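Local coordinates for protein ribose-phosphate pyrophosphokinase (Mycobacterium smegmatis, PDB 5MP7) that probably transfers the pyrophosphoryl group of ATP to the 1-hydroxyl of ribose 5-phosphate, making the central metabolite PRPP with the help of magnesium, at residues A[221-235]-A[250-264]. Sequence-based numbering, arbitrary orientation.
Sequences VKGKTCILTDDMIDT and GAKDVIIAATHGVLS. With ACT (acetate ion), chain D.
Asp-234 and Ser-264 meet through their side chains: Ser-264 OG donates to Asp-234 OD1 over 2.6 Å, nearly in line with the C-O bond. Asp-234 CG stands anti to the backbone N (chi1 -172°), which carries OD1 across to Ser-264 and against Val-262 CG1. Just before it, Ile-233 O takes two donors, Val-262 N and Leu-263 N, the latter at 3.0 Å and almost straight. Further back, strands 225-230 and 253-258 pair in parallel: Cys-226 N gives to Asp-253 O, Cys-226 O receives Ile-255 N at 2.7 Å, and the alternation runs on to Asp-230 N and Ala-257 O. This is a right-handed beta-alpha-beta crossover of a PRTase-like domain, helix 237-248 covering the face of Leu-228 and Ile-256. Both strands turn a corner, at Asp-231 and Thr-259. There Asp-231 O accepts His-260 N, and beyond it Ile-233 N reaches His-260 O. Polar ends here are satisfied elsewhere: Asp-231 OD2 by His-138, a predicted magnesium ligand, His-260 by Thr-284 at ND1 and the Asp-136 carbonyl at NE2, and Thr-259 OG1 by the Asp-136 carboxylate. In the predicted ribose 5-phosphate loop, Thr-235 N and OG1 both hold acetate OXT, OG1 at 2.7 Å.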
ATOM      1  N   VAL A 221     -50.301  65.590  -0.286  1.00 45.82           N
ATOM      2  CA  VAL A 221     -50.292  64.764   0.912  1.00 46.94           C
ATOM      3  C   VAL A 221     -49.887  65.526   2.166  1.00 46.81           C
ATOM      4  O   VAL A 221     -49.960  64.984   3.258  1.00 50.84           O
ATOM      5  CB  VAL A 221     -49.366  63.549   0.756  1.00 43.89           C
ATOM      6  CG1 VAL A 221     -49.736  62.765  -0.480  1.00 42.01           C
ATOM      7  CG2 VAL A 221     -47.904  63.958   0.706  1.00 45.54           C
ATOM      8  N   LYS A 222     -49.533  66.788   2.014  1.00 54.55           N
ATOM      9  CA  LYS A 222     -49.087  67.642   3.110  1.00 58.91           C
ATOM     10  C   LYS A 222     -50.076  67.683   4.277  1.00 54.04           C
ATOM     11  O   LYS A 222     -51.238  68.064   4.090  1.00 56.86           O
ATOM     12  CB  LYS A 222     -48.956  69.053   2.543  1.00 65.57           C
ATOM     13  CG  LYS A 222     -48.794  70.196   3.529  1.00 73.41           C
ATOM     14  CD  LYS A 222     -49.902  71.205   3.203  1.00 83.29           C
ATOM     15  CE  LYS A 222     -49.684  72.578   3.739  1.00 87.45           C
ATOM     16  NZ  LYS A 222     -50.203  72.660   5.113  1.00 85.45           N
ATOM     17  N   GLY A 223     -49.617  67.276   5.465  1.00 46.35           N
ATOM     18  CA  GLY A 223     -50.450  67.218   6.657  1.00 45.41           C
ATOM     19  C   GLY A 223     -51.493  66.114   6.706  1.00 47.61           C
ATOM     20  O   GLY A 223     -52.359  66.112   7.582  1.00 53.22           O
ATOM     21  N   LYS A 224     -51.434  65.158   5.790  1.00 46.56           N
ATOM     22  CA  LYS A 224     -52.487  64.136   5.703  1.00 47.21           C
ATOM     23  C   LYS A 224     -51.985  62.796   6.180  1.00 41.01           C
ATOM     24  O   LYS A 224     -50.776  62.542   6.170  1.00 41.49           O
ATOM     25  CB  LYS A 224     -52.974  63.990   4.262  1.00 51.40           C
ATOM     26  CG  LYS A 224     -53.443  65.284   3.602  1.00 56.43           C
ATOM     27  CD  LYS A 224     -54.932  65.349   3.561  1.00 59.90           C
ATOM     28  CE  LYS A 224     -55.470  66.499   2.779  1.00 69.31           C
ATOM     29  NZ  LYS A 224     -56.872  66.222   2.385  1.00 71.31           N
ATOM     30  N   THR A 225     -52.923  61.945   6.582  1.00 39.24           N
ATOM     31  CA  THR A 225     -52.633  60.546   6.927  1.00 38.97           C
ATOM     32  C   THR A 225     -52.692  59.718   5.664  1.00 36.09           C
ATOM     33  O   THR A 225     -53.765  59.503   5.119  1.00 39.06           O
ATOM     34  CB  THR A 225     -53.653  60.035   7.950  1.00 38.78           C
ATOM     35  OG1 THR A 225     -53.555  60.847   9.126  1.00 43.99           O
ATOM     36  CG2 THR A 225     -53.381  58.591   8.337  1.00 40.88           C
ATOM     37  N   CYS A 226     -51.541  59.252   5.197  1.00 35.18           N
ATOM     38  CA  CYS A 226     -51.445  58.489   3.950  1.00 34.06           C
ATOM     39  C   CYS A 226     -51.687  56.995   4.136  1.00 35.33           C
ATOM     40  O   CYS A 226     -51.035  56.390   4.945  1.00 32.43           O
ATOM     41  CB  CYS A 226     -50.070  58.653   3.355  1.00 35.45           C
ATOM     42  SG  CYS A 226     -49.798  60.360   2.880  1.00 46.80           S
ATOM     43  N   ILE A 227     -52.589  56.424   3.336  1.00 35.33           N
ATOM     44  CA  ILE A 227     -52.794  55.002   3.247  1.00 34.62           C
ATOM     45  C   ILE A 227     -52.070  54.519   1.988  1.00 36.47           C
ATOM     46  O   ILE A 227     -52.575  54.684   0.881  1.00 34.37           O
ATOM     47  CB  ILE A 227     -54.286  54.644   3.105  1.00 35.87           C
ATOM     48  CG1 ILE A 227     -55.178  55.458   4.049  1.00 40.23           C
ATOM     49  CG2 ILE A 227     -54.500  53.164   3.334  1.00 35.97           C
ATOM     50  CD1 ILE A 227     -54.910  55.294   5.525  1.00 45.31           C
ATOM     51  N   LEU A 228     -50.891  53.936   2.167  1.00 35.64           N
ATOM     52  CA  LEU A 228     -50.096  53.393   1.081  1.00 33.75           C
ATOM     53  C   LEU A 228     -50.556  51.983   0.809  1.00 38.04           C
ATOM     54  O   LEU A 228     -50.423  51.101   1.653  1.00 38.66           O
ATOM     55  CB  LEU A 228     -48.652  53.337   1.501  1.00 35.81           C
ATOM     56  CG  LEU A 228     -47.481  53.353   0.552  1.00 38.10           C
ATOM     57  CD1 LEU A 228     -47.744  54.178  -0.679  1.00 41.09           C
ATOM     58  CD2 LEU A 228     -46.277  53.864   1.323  1.00 39.50           C
ATOM     59  N   THR A 229     -51.117  51.743  -0.365  1.00 44.19           N
ATOM     60  CA  THR A 229     -51.752  50.457  -0.643  1.00 44.47           C
ATOM     61  C   THR A 229     -51.015  49.709  -1.763  1.00 42.83           C
ATOM     62  O   THR A 229     -50.717  50.267  -2.796  1.00 41.78           O
ATOM     63  CB  THR A 229     -53.271  50.623  -0.907  1.00 45.59           C
ATOM     64  OG1 THR A 229     -53.870  49.337  -1.032  1.00 54.82           O
ATOM     65  CG2 THR A 229     -53.542  51.411  -2.147  1.00 47.41           C
ATOM     66  N   ASP A 230     -50.725  48.437  -1.532  1.00 42.85           N
ATOM     67  CA  ASP A 230     -50.134  47.589  -2.551  1.00 45.21           C
ATOM     68  C   ASP A 230     -50.732  46.181  -2.499  1.00 43.27           C
ATOM     69  O   ASP A 230     -51.354  45.797  -1.533  1.00 40.94           O
ATOM     70  CB  ASP A 230     -48.603  47.548  -2.397  1.00 53.09           C
ATOM     71  CG  ASP A 230     -47.857  47.516  -3.770  1.00 61.38           C
ATOM     72  OD1 ASP A 230     -48.519  47.399  -4.818  1.00 62.02           O
ATOM     73  OD2 ASP A 230     -46.599  47.652  -3.817  1.00 62.04           O
ATOM     74  N   ASP A 231     -50.598  45.432  -3.574  1.00 42.94           N
ATOM     75  CA  ASP A 231     -50.991  44.029  -3.598  1.00 43.06           C
ATOM     76  C   ASP A 231     -50.148  43.158  -2.693  1.00 40.37           C
ATOM     77  O   ASP A 231     -50.691  42.316  -1.960  1.00 39.09           O
ATOM     78  CB  ASP A 231     -51.024  43.498  -5.044  1.00 50.73           C
ATOM     79  CG  ASP A 231     -49.653  43.544  -5.745  1.00 60.28           C
ATOM     80  OD1 ASP A 231     -48.786  44.368  -5.357  1.00 64.86           O
ATOM     81  OD2 ASP A 231     -49.449  42.786  -6.722  1.00 69.35           O
ATOM     82  N   MET A 232     -48.841  43.380  -2.698  1.00 38.69           N
ATOM     83  CA  MET A 232     -47.926  42.588  -1.897  1.00 44.86           C
ATOM     84  C   MET A 232     -46.754  43.419  -1.435  1.00 42.63           C
ATOM     85  O   MET A 232     -46.450  44.436  -2.029  1.00 45.34           O
ATOM     86  CB  MET A 232     -47.418  41.402  -2.709  1.00 46.33           C
ATOM     87  CG  MET A 232     -46.424  41.764  -3.788  1.00 52.77           C
ATOM     88  SD  MET A 232     -45.704  40.320  -4.558  1.00 60.66           S
ATOM     89  CE  MET A 232     -47.095  39.703  -5.540  1.00 55.82           C
ATOM     90  N   ILE A 233     -46.080  42.950  -0.401  1.00 42.25           N
ATOM     91  CA  ILE A 233     -44.804  43.509  -0.009  1.00 43.82           C
ATOM     92  C   ILE A 233     -43.805  42.391  -0.099  1.00 44.10           C
ATOM     93  O   ILE A 233     -43.957  41.390   0.606  1.00 44.46           O
ATOM     94  CB  ILE A 233     -44.847  44.004   1.437  1.00 46.27           C
ATOM     95  CG1 ILE A 233     -45.954  45.044   1.616  1.00 52.41           C
ATOM     96  CG2 ILE A 233     -43.510  44.610   1.825  1.00 46.28           C
ATOM     97  CD1 ILE A 233     -46.379  45.227   3.054  1.00 53.67           C
ATOM     98  N   ASP A 234     -42.788  42.546  -0.947  1.00 46.53           N
ATOM     99  CA  ASP A 234     -41.753  41.540  -1.069  1.00 52.12           C
ATOM    100  C   ASP A 234     -40.468  41.866  -0.290  1.00 53.59           C
ATOM    101  O   ASP A 234     -40.283  41.344   0.800  1.00 58.68           O
ATOM    102  CB  ASP A 234     -41.479  41.202  -2.537  1.00 64.92           C
ATOM    103  CG  ASP A 234     -40.550  40.038  -2.682  1.00 78.74           C
ATOM    104  OD1 ASP A 234     -40.371  39.269  -1.731  1.00 86.92           O
ATOM    105  OD2 ASP A 234     -40.004  39.876  -3.765  1.00 89.87           O
ATOM    106  N   THR A 235     -39.556  42.665  -0.852  1.00 55.64           N
ATOM    107  CA  THR A 235     -38.298  43.052  -0.148  1.00 52.97           C
ATOM    108  C   THR A 235     -38.483  44.349   0.631  1.00 50.76           C
ATOM    109  O   THR A 235     -37.672  44.661   1.508  1.00 46.91           O
ATOM    110  CB  THR A 235     -37.134  43.262  -1.125  1.00 54.17           C
ATOM    111  OG1 THR A 235     -37.517  44.247  -2.116  1.00 55.44           O
ATOM    112  CG2 THR A 235     -36.810  41.957  -1.821  1.00 55.97           C
ATOM    113  N   GLY A 250     -44.266  66.107   3.572  1.00 52.09           N
ATOM    114  CA  GLY A 250     -44.998  66.682   4.695  1.00 49.76           C
ATOM    115  C   GLY A 250     -46.215  65.919   5.135  1.00 46.25           C
ATOM    116  O   GLY A 250     -47.151  66.509   5.672  1.00 49.37           O
ATOM    117  N   ALA A 251     -46.192  64.606   4.959  1.00 45.99           N
ATOM    118  CA  ALA A 251     -47.279  63.764   5.437  1.00 46.23           C
ATOM    119  C   ALA A 251     -47.232  63.685   6.954  1.00 42.11           C
ATOM    120  O   ALA A 251     -46.166  63.562   7.530  1.00 38.85           O
ATOM    121  CB  ALA A 251     -47.170  62.369   4.844  1.00 48.94           C
ATOM    122  N   LYS A 252     -48.385  63.747   7.588  1.00 41.84           N
ATOM    123  CA  LYS A 252     -48.450  63.575   9.025  1.00 52.66           C
ATOM    124  C   LYS A 252     -48.100  62.149   9.438  1.00 53.72           C
ATOM    125  O   LYS A 252     -47.360  61.931  10.367  1.00 52.66           O
ATOM    126  CB  LYS A 252     -49.849  63.883   9.520  1.00 57.75           C
ATOM    127  CG  LYS A 252     -49.949  63.993  11.024  1.00 65.85           C
ATOM    128  CD  LYS A 252     -51.420  63.956  11.505  1.00 76.63           C
ATOM    129  CE  LYS A 252     -51.724  62.667  12.270  1.00 79.27           C
ATOM    130  NZ  LYS A 252     -52.380  62.929  13.581  1.00 79.93           N
ATOM    131  N   ASP A 253     -48.674  61.195   8.732  1.00 61.21           N
ATOM    132  CA  ASP A 253     -48.669  59.772   9.081  1.00 64.42           C
ATOM    133  C   ASP A 253     -48.648  58.947   7.802  1.00 55.90           C
ATOM    134  O   ASP A 253     -49.190  59.397   6.778  1.00 53.33           O
ATOM    135  CB  ASP A 253     -49.983  59.451   9.814  1.00 74.35           C
ATOM    136  CG  ASP A 253     -49.799  59.096  11.280  1.00 89.70           C
ATOM    137  OD1 ASP A 253     -48.661  58.825  11.716  1.00107.33           O
ATOM    138  OD2 ASP A 253     -50.818  59.055  12.012  1.00 94.27           O
ATOM    139  N   VAL A 254     -48.069  57.749   7.862  1.00 45.19           N
ATOM    140  CA  VAL A 254     -48.198  56.770   6.787  1.00 42.52           C
ATOM    141  C   VAL A 254     -48.624  55.392   7.296  1.00 38.73           C
ATOM    142  O   VAL A 254     -47.976  54.841   8.161  1.00 34.59           O
ATOM    143  CB  VAL A 254     -46.904  56.582   5.980  1.00 41.77           C
ATOM    144  CG1 VAL A 254     -47.156  55.603   4.833  1.00 40.94           C
ATOM    145  CG2 VAL A 254     -46.451  57.907   5.400  1.00 43.01           C
ATOM    146  N   ILE A 255     -49.677  54.835   6.695  1.00 36.00           N
ATOM    147  CA  ILE A 255     -50.125  53.501   6.957  1.00 34.56           C
ATOM    148  C   ILE A 255     -49.941  52.647   5.701  1.00 36.00           C
ATOM    149  O   ILE A 255     -50.390  53.022   4.629  1.00 34.33           O
ATOM    150  CB  ILE A 255     -51.571  53.516   7.377  1.00 36.15           C
ATOM    151  CG1 ILE A 255     -51.670  54.218   8.718  1.00 41.04           C
ATOM    152  CG2 ILE A 255     -52.120  52.097   7.509  1.00 38.59           C
ATOM    153  CD1 ILE A 255     -53.068  54.709   9.009  1.00 48.53           C
ATOM    154  N   ILE A 256     -49.319  51.474   5.874  1.00 35.41           N
ATOM    155  CA  ILE A 256     -49.107  50.509   4.807  1.00 31.37           C
ATOM    156  C   ILE A 256     -50.108  49.361   4.907  1.00 29.87           C
ATOM    157  O   ILE A 256     -50.283  48.788   5.948  1.00 27.58           O
ATOM    158  CB  ILE A 256     -47.708  49.935   4.842  1.00 30.04           C
ATOM    159  CG1 ILE A 256     -46.717  51.082   4.725  1.00 31.81           C
ATOM    160  CG2 ILE A 256     -47.516  48.982   3.670  1.00 31.13           C
ATOM    161  CD1 ILE A 256     -45.264  50.669   4.761  1.00 31.15           C
ATOM    162  N   ALA A 257     -50.802  49.082   3.809  1.00 28.35           N
ATOM    163  CA  ALA A 257     -51.765  48.000   3.745  1.00 26.81           C
ATOM    164  C   ALA A 257     -51.553  47.179   2.464  1.00 27.20           C
ATOM    165  O   ALA A 257     -51.455  47.722   1.390  1.00 31.66           O
ATOM    166  CB  ALA A 257     -53.158  48.539   3.803  1.00 26.36           C
ATOM    167  N   ALA A 258     -51.430  45.877   2.607  1.00 28.77           N
ATOM    168  CA  ALA A 258     -51.239  44.973   1.485  1.00 31.06           C
ATOM    169  C   ALA A 258     -51.856  43.635   1.800  1.00 32.63           C
ATOM    170  O   ALA A 258     -51.926  43.250   2.955  1.00 33.11           O
ATOM    171  CB  ALA A 258     -49.764  44.783   1.194  1.00 30.93           C
ATOM    172  N   THR A 259     -52.313  42.919   0.783  1.00 30.71           N
ATOM    173  CA  THR A 259     -52.866  41.610   1.020  1.00 29.49           C
ATOM    174  C   THR A 259     -51.802  40.594   1.351  1.00 29.81           C
ATOM    175  O   THR A 259     -51.952  39.855   2.321  1.00 30.05           O
ATOM    176  CB  THR A 259     -53.648  41.149  -0.186  1.00 29.78           C
ATOM    177  OG1 THR A 259     -54.696  42.089  -0.403  1.00 32.14           O
ATOM    178  CG2 THR A 259     -54.278  39.825   0.049  1.00 29.50           C
ATOM    179  N   HIS A 260     -50.756  40.520   0.553  1.00 28.46           N
ATOM    180  CA  HIS A 260     -49.799  39.445   0.702  1.00 29.26           C
ATOM    181  C   HIS A 260     -48.507  39.907   1.328  1.00 31.98           C
ATOM    182  O   HIS A 260     -47.844  40.780   0.784  1.00 33.68           O
ATOM    183  CB  HIS A 260     -49.472  38.848  -0.666  1.00 30.69           C
ATOM    184  CG  HIS A 260     -50.677  38.455  -1.444  1.00 29.15           C
ATOM    185  ND1 HIS A 260     -51.457  37.374  -1.094  1.00 28.54           N
ATOM    186  CD2 HIS A 260     -51.233  38.990  -2.556  1.00 27.99           C
ATOM    187  CE1 HIS A 260     -52.453  37.263  -1.957  1.00 29.84           C
ATOM    188  NE2 HIS A 260     -52.341  38.236  -2.852  1.00 30.44           N
ATOM    189  N   GLY A 261     -48.148  39.305   2.453  1.00 34.49           N
ATOM    190  CA  GLY A 261     -46.919  39.594   3.122  1.00 37.91           C
ATOM    191  C   GLY A 261     -45.967  38.508   2.721  1.00 38.94           C
ATOM    192  O   GLY A 261     -45.981  37.456   3.312  1.00 45.24           O
ATOM    193  N   VAL A 262     -45.138  38.774   1.722  1.00 41.82           N
ATOM    194  CA  VAL A 262     -44.091  37.844   1.308  1.00 39.89           C
ATOM    195  C   VAL A 262     -42.936  38.100   2.240  1.00 37.59           C
ATOM    196  O   VAL A 262     -42.323  37.177   2.743  1.00 32.50           O
ATOM    197  CB  VAL A 262     -43.661  38.080  -0.143  1.00 43.13           C
ATOM    198  CG1 VAL A 262     -42.592  37.094  -0.568  1.00 42.15           C
ATOM    199  CG2 VAL A 262     -44.868  38.016  -1.092  1.00 45.68           C
ATOM    200  N   LEU A 263     -42.643  39.385   2.450  1.00 41.56           N
ATOM    201  CA  LEU A 263     -41.703  39.861   3.488  1.00 41.60           C
ATOM    202  C   LEU A 263     -40.354  39.154   3.503  1.00 40.21           C
ATOM    203  O   LEU A 263     -39.876  38.716   4.531  1.00 43.57           O
ATOM    204  CB  LEU A 263     -42.360  39.793   4.855  1.00 41.94           C
ATOM    205  CG  LEU A 263     -43.592  40.696   4.995  1.00 44.64           C
ATOM    206  CD1 LEU A 263     -44.313  40.371   6.291  1.00 43.58           C
ATOM    207  CD2 LEU A 263     -43.227  42.173   4.983  1.00 44.87           C
ATOM    208  N   SER A 264     -39.740  39.053   2.339  1.00 41.94           N
ATOM    209  CA  SER A 264     -38.440  38.428   2.210  1.00 49.30           C
ATOM    210  C   SER A 264     -37.341  39.329   2.728  1.00 49.85           C
ATOM    211  O   SER A 264     -37.517  40.539   2.784  1.00 47.13           O
ATOM    212  CB  SER A 264     -38.155  38.175   0.726  1.00 48.88           C
ATOM    213  OG  SER A 264     -39.276  37.695   0.021  1.00 53.04           O
TER
HETATM  214  C   ACT D 401     -40.477  45.301  -3.478  1.00 61.20           C
HETATM  215  O   ACT D 401     -41.198  45.781  -2.539  1.00 56.52           O
HETATM  216  OXT ACT D 401     -39.862  44.214  -3.386  1.00 54.71           O
HETATM  217  CH3 ACT D 401     -40.288  46.004  -4.794  1.00 63.60           C